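Side-chain contacts in SusD homolog (Bacteroides thetaiotaomicron, PDB 3EHM), which probably binds mucin O-glycans at the outer membrane of this gut symbiont and takes part in their utilization: residues D85-M88 with N89-Y92; I131-L134 with R135-D138; M502-I505 with P506-G510; G512-G515 with A516-L519. All coordinates share one frame; numbering follows the deposited sequence.

Contact 1 (D85-M88 with N89-Y92); sequences DSRM and NYAY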
loop_
_atom_site.group_PDB
_atom_site.type_symbol
_atom_site.label_atom_id
_atom_site.label_comp_id
_atom_site.label_asym_id
_atom_site.label_seq_id
_atom_site.Cartn_x
_atom_site.Cartn_y
_atom_site.Cartn_z
ATOM N N ASP A 85 -18.229 0.645 13.838
ATOM C CA ASP A 85 -18.507 2.043 13.556
ATOM C C ASP A 85 -17.325 2.931 13.956
ATOM O O ASP A 85 -16.880 3.775 13.177
ATOM C CB ASP A 85 -19.762 2.486 14.318
ATOM C CG ASP A 85 -20.428 3.689 13.687
ATOM O OD1 ASP A 85 -21.173 3.508 12.700
ATOM O OD2 ASP A 85 -20.197 4.817 14.169
ATOM N N SER A 86 -16.810 2.732 15.166
ATOM C CA SER A 86 -15.692 3.538 15.644
ATOM C C SER A 86 -14.416 3.359 14.820
ATOM O O SER A 86 -13.757 4.338 14.485
ATOM C CB SER A 86 -15.391 3.224 17.113
ATOM O OG SER A 86 -15.036 1.865 17.271
ATOM N N ARG A 87 -14.070 2.118 14.483
ATOM C CA ARG A 87 -12.853 1.875 13.707
ATOM C C ARG A 87 -12.944 2.307 12.241
ATOM O O ARG A 87 -11.938 2.703 11.649
ATOM C CB ARG A 87 -12.449 0.399 13.793
ATOM C CG ARG A 87 -12.064 -0.055 15.205
ATOM C CD ARG A 87 -10.860 0.712 15.767
ATOM N NE ARG A 87 -9.621 0.425 15.050
ATOM C CZ ARG A 87 -8.416 0.836 15.435
ATOM N NH1 ARG A 87 -8.278 1.559 16.540
ATOM N NH2 ARG A 87 -7.346 0.524 14.713
HETATM N N MSE A 88 -14.136 2.221 11.650
HETATM C CA MSE A 88 -14.317 2.625 10.258
HETATM C C MSE A 88 -14.362 4.146 10.167
HETATM O O MSE A 88 -13.941 4.736 9.170
HETATM C CB MSE A 88 -15.595 2.014 9.678
HETATM C CG MSE A 88 -15.477 0.524 9.414
HETATM SE SE MSE A 88 -13.977 0.113 8.229
HETATM C CE MSE A 88 -12.651 -0.387 9.551
ATOM N N ASN A 89 -14.885 4.783 11.206
ATOM C CA ASN A 89 -14.924 6.238 11.246
ATOM C C ASN A 89 -13.467 6.689 11.371
ATOM O O ASN A 89 -13.041 7.679 10.766
ATOM C CB ASN A 89 -15.723 6.704 12.461
ATOM C CG ASN A 89 -15.555 8.178 12.734
ATOM O OD1 ASN A 89 -15.008 8.573 13.768
ATOM N ND2 ASN A 89 -16.016 9.008 11.808
ATOM N N TYR A 90 -12.709 5.933 12.155
ATOM C CA TYR A 90 -11.296 6.210 12.385
ATOM C C TYR A 90 -10.544 6.067 11.060
ATOM O O TYR A 90 -9.694 6.893 10.726
ATOM C CB TYR A 90 -10.764 5.228 13.431
ATOM C CG TYR A 90 -9.351 5.466 13.919
ATOM C CD1 TYR A 90 -8.865 6.756 14.141
ATOM C CD2 TYR A 90 -8.526 4.390 14.240
ATOM C CE1 TYR A 90 -7.587 6.965 14.679
ATOM C CE2 TYR A 90 -7.258 4.582 14.779
ATOM C CZ TYR A 90 -6.793 5.869 14.999
ATOM O OH TYR A 90 -5.542 6.042 15.555
ATOM N N ALA A 91 -10.884 5.026 10.301
ATOM C CA ALA A 91 -10.257 4.767 9.011
ATOM C C ALA A 91 -10.570 5.883 8.017
ATOM O O ALA A 91 -9.701 6.314 7.260
ATOM C CB ALA A 91 -10.734 3.429 8.460
ATOM N N TYR A 92 -11.815 6.345 8.015
ATOM C CA TYR A 92 -12.207 7.420 7.113
ATOM C C TYR A 92 -11.360 8.654 7.423
ATOM O O TYR A 92 -10.968 9.394 6.523
ATOM C CB TYR A 92 -13.689 7.756 7.287
ATOM C CG TYR A 92 -14.241 8.666 6.208
ATOM C CD1 TYR A 92 -14.520 8.178 4.933
ATOM C CD2 TYR A 92 -14.504 10.007 6.470
ATOM C CE1 TYR A 92 -15.054 9.008 3.944
ATOM C CE2 TYR A 92 -15.038 10.846 5.490
ATOM C CZ TYR A 92 -15.312 10.340 4.232
ATOM O OH TYR A 92 -15.854 11.164 3.265
HETATM O O HOH W 1 -13.965 6.586 15.815
#
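Asn89 lies one turn beyond Asp85 at the start of helix 85-110, and its backbone N donates to Asp85 O. Its side chain stands out from the helix, CG anti to the backbone N (chi1 168°), which places OD1 where a water donates to it at 3.0 Å. The same water donates to Ser86 O at 2.6 Å. Ser86 O is thus gripped twice, because Tyr90 N reaches it as well. The Tyr90 ring runs beside Arg87. Bends at chi2 and chi3 turn the guanidinium of Arg87 so that one face meets the ring, with Tyr90 CD2 lying 3.6 Å above its plane and offset toward the rim. Arg87 NH1 comes within 3.6 Å of Tyr90 CE2, yet the two planes stand 63° apart, too steep for a parallel stack. Arg87 NH2 forms a salt bridge with Glu78, and Tyr90 OH bonds to Asp51 of helix 47-57. A leucine in place of Arg87 would probably leave Glu78 without its charge partner and one flank of the Tyr90 ring less supported. Ala91 CB points back at the preceding turn, a loose 4.4 Å from CE of selenomethionine Met88. Tyr92 N bonds to Met88 O at 2.9 Å, while its ring leads away to Tyr96. A guanidinium face thus lies against the CD2-CE2 flank of the Tyr90 ring, while the polar ends go to separate acidic partners.

Contact 2 (I131-L134 with R135-D138); sequences IAWL and RATD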
loop_
_atom_site.group_PDB
_atom_site.type_symbol
_atom_site.label_atom_id
_atom_site.label_comp_id
_atom_site.label_asym_id
_atom_site.label_seq_id
_atom_site.Cartn_x
_atom_site.Cartn_y
_atom_site.Cartn_z
ATOM N N ILE A 131 -2.389 11.329 -3.871
ATOM C CA ILE A 131 -1.690 10.109 -3.476
ATOM C C ILE A 131 -2.429 9.544 -2.266
ATOM O O ILE A 131 -2.610 8.335 -2.135
ATOM C CB ILE A 131 -0.237 10.377 -3.063
ATOM C CG1 ILE A 131 0.566 10.869 -4.263
ATOM C CG2 ILE A 131 0.389 9.092 -2.514
ATOM C CD1 ILE A 131 1.973 11.300 -3.902
ATOM N N ALA A 132 -2.864 10.435 -1.384
ATOM C CA ALA A 132 -3.584 10.020 -0.187
ATOM C C ALA A 132 -4.977 9.490 -0.523
ATOM O O ALA A 132 -5.388 8.443 -0.021
ATOM C CB ALA A 132 -3.693 11.187 0.786
ATOM N N TRP A 133 -5.701 10.200 -1.381
ATOM C CA TRP A 133 -7.048 9.768 -1.729
ATOM C C TRP A 133 -7.095 8.573 -2.667
ATOM O O TRP A 133 -8.151 7.965 -2.839
ATOM C CB TRP A 133 -7.859 10.941 -2.278
ATOM C CG TRP A 133 -8.189 11.943 -1.209
ATOM C CD1 TRP A 133 -7.848 11.873 0.118
ATOM C CD2 TRP A 133 -8.936 13.154 -1.365
ATOM N NE1 TRP A 133 -8.341 12.963 0.793
ATOM C CE2 TRP A 133 -9.011 13.767 -0.092
ATOM C CE3 TRP A 133 -9.550 13.780 -2.456
ATOM C CZ2 TRP A 133 -9.678 14.979 0.118
ATOM C CZ3 TRP A 133 -10.215 14.986 -2.247
ATOM C CH2 TRP A 133 -10.272 15.571 -0.968
ATOM N N LEU A 134 -5.959 8.235 -3.271
ATOM C CA LEU A 134 -5.897 7.055 -4.122
ATOM C C LEU A 134 -6.039 5.887 -3.143
ATOM O O LEU A 134 -6.689 4.886 -3.436
ATOM C CB LEU A 134 -4.555 6.966 -4.856
ATOM C CG LEU A 134 -4.307 5.655 -5.619
ATOM C CD1 LEU A 134 -5.452 5.392 -6.595
ATOM C CD2 LEU A 134 -2.981 5.741 -6.370
ATOM N N ARG A 135 -5.429 6.033 -1.969
ATOM C CA ARG A 135 -5.520 5.013 -0.929
ATOM C C ARG A 135 -6.965 4.953 -0.436
ATOM O O ARG A 135 -7.525 3.873 -0.240
ATOM C CB ARG A 135 -4.606 5.363 0.253
ATOM C CG ARG A 135 -3.118 5.160 -0.011
ATOM C CD ARG A 135 -2.277 6.053 0.893
ATOM N NE ARG A 135 -2.427 5.764 2.320
ATOM C CZ ARG A 135 -1.827 4.760 2.951
ATOM N NH1 ARG A 135 -1.031 3.931 2.284
ATOM N NH2 ARG A 135 -1.995 4.603 4.257
ATOM N N ALA A 136 -7.560 6.125 -0.236
ATOM C CA ALA A 136 -8.937 6.218 0.247
ATOM C C ALA A 136 -9.910 5.462 -0.653
ATOM O O ALA A 136 -10.678 4.620 -0.183
ATOM C CB ALA A 136 -9.355 7.682 0.355
ATOM N N THR A 137 -9.887 5.757 -1.945
ATOM C CA THR A 137 -10.795 5.072 -2.854
ATOM C C THR A 137 -10.455 3.591 -2.981
ATOM O O THR A 137 -11.344 2.752 -3.100
ATOM C CB THR A 137 -10.800 5.710 -4.252
ATOM O OG1 THR A 137 -11.703 4.983 -5.094
ATOM C CG2 THR A 137 -9.410 5.692 -4.863
ATOM N N ASP A 138 -9.170 3.263 -2.943
ATOM C CA ASP A 138 -8.764 1.864 -3.056
ATOM C C ASP A 138 -9.139 1.066 -1.816
ATOM O O ASP A 138 -9.185 -0.164 -1.852
ATOM C CB ASP A 138 -7.262 1.760 -3.321
ATOM C CG ASP A 138 -6.890 2.233 -4.713
ATOM O OD1 ASP A 138 -7.810 2.362 -5.553
ATOM O OD2 ASP A 138 -5.690 2.465 -4.975
HETATM O O HOH W 2 -4.775 8.247 2.635
#
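Leu134, with CG anti to the backbone N (chi1 171°), and Asp138, with CG anti to its carbonyl carbon (chi1 -70°), swing their side chains together across one turn of helix 116-140. This buried helix belongs to the largely helical SusD fold, whose family falls in the tetratricopeptide-repeat clan. The two side chains cross obliquely, and Leu134 CD1 packs 3.4 Å from Asp138 OD2. The carboxylate also lies over the Leu134 carbonyl, with Asp138 OD2 only 3.0 Å from Leu134 O; two acceptors so close gain nothing from each other, and the pull of outside donors probably offsets the cost. Arg214 forms a salt bridge with OD2, and OD1 accepts from Tyr164 OH and Trp521 NE1. An alanine at Asp138 would remove these acceptors, and Arg214 would probably be left without its charge mate in a buried place. Thr137 sends OG1 to Gly141 O and tucks CG2 against the helix backbone, 3.2 Å from Leu134 O. On another side, Arg135 CB rests 3.2 Å from Ala132 O, while its guanidinium reaches a salt bridge with Asp56. Trp133 stacks on Tyr96, and its CB touches Ala136 CB at 4.4 Å. Ala132 O accepts from Ala136 N and, weakly, from Arg135 N. The straightest backbone bond of the turn runs from Thr137 N to Trp133 O, 2.9 Å long with an angle of 172° at the hydrogen.

Contact 3 (M502-I505 with P506-G510); sequences MAEI and PTLLG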
loop_
_atom_site.group_PDB
_atom_site.type_symbol
_atom_site.label_atom_id
_atom_site.label_comp_id
_atom_site.label_asym_id
_atom_site.label_seq_id
_atom_site.Cartn_x
_atom_site.Cartn_y
_atom_site.Cartn_z
HETATM N N MSE A 502 -24.868 9.852 1.262
HETATM C CA MSE A 502 -24.236 8.548 1.409
HETATM C C MSE A 502 -25.199 7.402 1.139
HETATM O O MSE A 502 -24.776 6.274 0.898
HETATM C CB MSE A 502 -23.635 8.406 2.810
HETATM C CG MSE A 502 -22.432 9.313 3.033
HETATM SE SE MSE A 502 -21.514 8.974 4.693
HETATM C CE MSE A 502 -20.345 7.560 4.071
ATOM N N ALA A 503 -26.496 7.692 1.169
ATOM C CA ALA A 503 -27.508 6.668 0.928
ATOM C C ALA A 503 -27.311 6.022 -0.440
ATOM O O ALA A 503 -27.786 4.920 -0.698
ATOM C CB ALA A 503 -28.902 7.288 1.017
ATOM N N GLU A 504 -26.599 6.724 -1.311
ATOM C CA GLU A 504 -26.331 6.262 -2.666
ATOM C C GLU A 504 -25.138 5.300 -2.778
ATOM O O GLU A 504 -24.953 4.654 -3.812
ATOM C CB GLU A 504 -26.116 7.494 -3.553
ATOM C CG GLU A 504 -25.308 7.277 -4.807
ATOM C CD GLU A 504 -25.193 8.538 -5.641
ATOM O OE1 GLU A 504 -24.811 9.598 -5.088
ATOM O OE2 GLU A 504 -25.484 8.462 -6.855
ATOM N N ILE A 505 -24.350 5.193 -1.712
ATOM C CA ILE A 505 -23.160 4.335 -1.701
ATOM C C ILE A 505 -23.339 2.913 -2.228
ATOM O O ILE A 505 -22.577 2.473 -3.090
ATOM C CB ILE A 505 -22.540 4.268 -0.280
ATOM C CG1 ILE A 505 -21.996 5.644 0.106
ATOM C CG2 ILE A 505 -21.417 3.231 -0.235
ATOM C CD1 ILE A 505 -20.920 6.151 -0.818
ATOM N N PRO A 506 -24.331 2.165 -1.715
ATOM C CA PRO A 506 -24.509 0.800 -2.220
ATOM C C PRO A 506 -24.697 0.753 -3.740
ATOM O O PRO A 506 -24.191 -0.153 -4.408
ATOM C CB PRO A 506 -25.738 0.312 -1.460
ATOM C CG PRO A 506 -25.591 0.999 -0.141
ATOM C CD PRO A 506 -25.209 2.409 -0.557
ATOM N N THR A 507 -25.420 1.729 -4.286
ATOM C CA THR A 507 -25.639 1.777 -5.728
ATOM C C THR A 507 -24.315 2.089 -6.436
ATOM O O THR A 507 -24.011 1.524 -7.488
ATOM C CB THR A 507 -26.679 2.855 -6.107
ATOM O OG1 THR A 507 -27.920 2.581 -5.440
ATOM C CG2 THR A 507 -26.914 2.862 -7.608
ATOM N N LEU A 508 -23.521 2.981 -5.851
ATOM C CA LEU A 508 -22.238 3.329 -6.446
ATOM C C LEU A 508 -21.290 2.132 -6.399
ATOM O O LEU A 508 -20.465 1.949 -7.291
ATOM C CB LEU A 508 -21.620 4.522 -5.714
ATOM C CG LEU A 508 -22.410 5.828 -5.825
ATOM C CD1 LEU A 508 -21.764 6.891 -4.956
ATOM C CD2 LEU A 508 -22.468 6.281 -7.276
ATOM N N LEU A 509 -21.429 1.317 -5.359
ATOM C CA LEU A 509 -20.604 0.127 -5.176
ATOM C C LEU A 509 -21.077 -1.033 -6.046
ATOM O O LEU A 509 -20.277 -1.873 -6.462
ATOM C CB LEU A 509 -20.637 -0.323 -3.714
ATOM C CG LEU A 509 -19.785 0.388 -2.661
ATOM C CD1 LEU A 509 -20.297 0.022 -1.274
ATOM C CD2 LEU A 509 -18.314 -0.009 -2.822
ATOM N N GLY A 510 -22.376 -1.073 -6.321
ATOM C CA GLY A 510 -22.923 -2.165 -7.103
ATOM C C GLY A 510 -23.057 -3.352 -6.169
ATOM O O GLY A 510 -23.104 -4.508 -6.595
HETATM O O HOH W 3 -27.877 3.040 -2.901
#
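Glu504 and Leu508 meet through their aliphatic parts at the start of the short helix 505-509. Glu504 holds CG anti to the backbone N (chi1 156°) and runs extended beyond it, which lays its methylene along Leu508: Glu504 CG is 3.4 Å from Leu508 CG, and Leu508 CD1 also touches it. The carboxylate passes beside the leucine, with Glu504 OE2 at 3.7 Å from Leu508 CD2, and OE1 goes on to a salt bridge with Lys156. Ile505 spreads its two branches apart. With CG1 beside the backbone N and CG2 anti to it (chi1 -66°), the CG2 methyl comes 3.6 Å from Leu509 CD1, whereas CD1 turns to Leu508 CD1 at a looser 4.3 Å. Pro506 follows directly and is tight against Ile505, its CD 3.3 Å from Ile505 CB; having no N-H, it fits the first turn, where none is needed. Thr507 sets OG1 beside its backbone N, where a water lies 2.6 Å from OG1 and donates to Ala503 O. The backbone bonds Leu508 N to Glu504 O and Leu509 N to Ile505 O complete the turn, and Gly510, with positive phi (79°), is the C-prime residue of the Schellman motif that ends the helix. Around the segment, selenomethionine Met502, Ile505 and Pro506 rest on helix 495-498 through Tyr496, while Met502 and Ile505 also touch Phe157, and Leu509 packs on loop residues Pro142 and Arg488.

Contact 4 (G512-G515 with A516-L519); sequences GDIG and ATKL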
loop_
_atom_site.group_PDB
_atom_site.type_symbol
_atom_site.label_atom_id
_atom_site.label_comp_id
_atom_site.label_asym_id
_atom_site.label_seq_id
_atom_site.Cartn_x
_atom_site.Cartn_y
_atom_site.Cartn_z
ATOM N N GLY A 512 -23.583 -4.338 -1.485
ATOM C CA GLY A 512 -23.797 -3.845 -0.135
ATOM C C GLY A 512 -22.553 -3.190 0.432
ATOM O O GLY A 512 -21.431 -3.515 0.027
ATOM N N ASP A 513 -22.743 -2.255 1.358
ATOM C CA ASP A 513 -21.609 -1.585 1.977
ATOM C C ASP A 513 -21.038 -2.487 3.064
ATOM O O ASP A 513 -21.207 -2.242 4.260
ATOM N N ILE A 514 -20.371 -3.545 2.620
ATOM C CA ILE A 514 -19.748 -4.515 3.511
ATOM C C ILE A 514 -18.357 -4.836 2.962
ATOM O O ILE A 514 -18.040 -4.495 1.820
ATOM C CB ILE A 514 -20.583 -5.813 3.589
ATOM C CG1 ILE A 514 -20.752 -6.402 2.187
ATOM C CG2 ILE A 514 -21.956 -5.521 4.197
ATOM C CD1 ILE A 514 -21.467 -7.737 2.168
ATOM N N GLY A 515 -17.540 -5.499 3.772
ATOM C CA GLY A 515 -16.188 -5.828 3.359
ATOM C C GLY A 515 -16.037 -6.841 2.238
ATOM O O GLY A 515 -14.974 -6.921 1.627
ATOM N N ALA A 516 -17.085 -7.609 1.957
ATOM C CA ALA A 516 -17.026 -8.621 0.904
ATOM C C ALA A 516 -17.295 -8.084 -0.503
ATOM O O ALA A 516 -17.062 -8.775 -1.494
ATOM C CB ALA A 516 -18.004 -9.752 1.220
ATOM N N THR A 517 -17.773 -6.852 -0.601
ATOM C CA THR A 517 -18.076 -6.271 -1.904
ATOM C C THR A 517 -16.826 -5.882 -2.695
ATOM O O THR A 517 -16.044 -5.030 -2.271
ATOM C CB THR A 517 -18.995 -5.052 -1.741
ATOM O OG1 THR A 517 -20.220 -5.474 -1.130
ATOM C CG2 THR A 517 -19.296 -4.413 -3.086
ATOM N N LYS A 518 -16.648 -6.513 -3.852
ATOM C CA LYS A 518 -15.493 -6.247 -4.701
ATOM C C LYS A 518 -15.509 -4.841 -5.285
ATOM O O LYS A 518 -16.551 -4.341 -5.716
ATOM C CB LYS A 518 -15.422 -7.267 -5.840
ATOM C CG LYS A 518 -15.166 -8.697 -5.387
ATOM C CD LYS A 518 -15.095 -9.631 -6.586
ATOM C CE LYS A 518 -14.900 -11.077 -6.159
ATOM N NZ LYS A 518 -14.703 -11.956 -7.341
ATOM N N LEU A 519 -14.344 -4.208 -5.306
ATOM C CA LEU A 519 -14.246 -2.865 -5.841
ATOM C C LEU A 519 -14.221 -2.868 -7.361
ATOM O O LEU A 519 -14.111 -3.918 -7.992
ATOM C CB LEU A 519 -13.024 -2.154 -5.257
ATOM C CG LEU A 519 -13.179 -1.951 -3.743
ATOM C CD1 LEU A 519 -11.946 -1.262 -3.160
ATOM C CD2 LEU A 519 -14.429 -1.115 -3.476
#
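Gly512 O is gripped by two donors. Thr517 OG1 reaches it at 2.6 Å, the shortest bond of the contact, approaching in the carbonyl plane on a lone pair with a C=O...donor angle of 141°. From within the same loop Ile514 N also donates to it, at 2.8 Å but weakly, which is the bond expected across an inverse gamma turn centred on Asp513. The hydroxyl is brought there by the first torsion of Thr517, which sets OG1 anti to the carbonyl carbon and beside the backbone N (chi1 -61°), while CG2 is thrown the other way, anti to the N. The Ile514 side chain crosses that of Thr517 at about a right angle. Its CG1 sits between the backbone N and the carbonyl carbon (chi1 57°), a cramped choice that carries CG1 to 3.5 Å from Thr517 OG1 and lets Ile514 CD1 touch Ala516 CB at 4.1 Å. Residues 514 to 517 form a type I beta turn that follows the inverse gamma turn directly, so two turns in succession bend the chain sharply after helix 505-509. The closing bond of this second turn, Thr517 N to Ile514 O, is long and weak at 3.4 Å. Ile514 O has a further donor in Arg488 NH1, and Gly515 makes backbone hydrogen bonds with Glu487. The methyl of Ala516 rests on Ala478, and Lys518 leaves the turn with an extended chain that touches Glu487 and Arg526.

In the fold
Contact 2 is the core member, wholly buried, its centre about 10 Å from the centre of the chain, and its charged groups find their partners outside the contact, on helices 47-57 and 197-215. Contacts 1 and 3 are partly buried and lie farther out, mixing backbone bonds and bound water with the flanks of longer side chains. Contact 4, at the surface and without regular helix, depends on turns and a threonine hydroxyl. Contacts 1 and 2 lie on successive helices, 85-110 and 116-140, without touching. The C-terminal pair meets through Leu509 CD2 and Leu519 CD2, 4.1 Å apart, and Leu519 also packs against Asp138, joining contact 4 to contact 2.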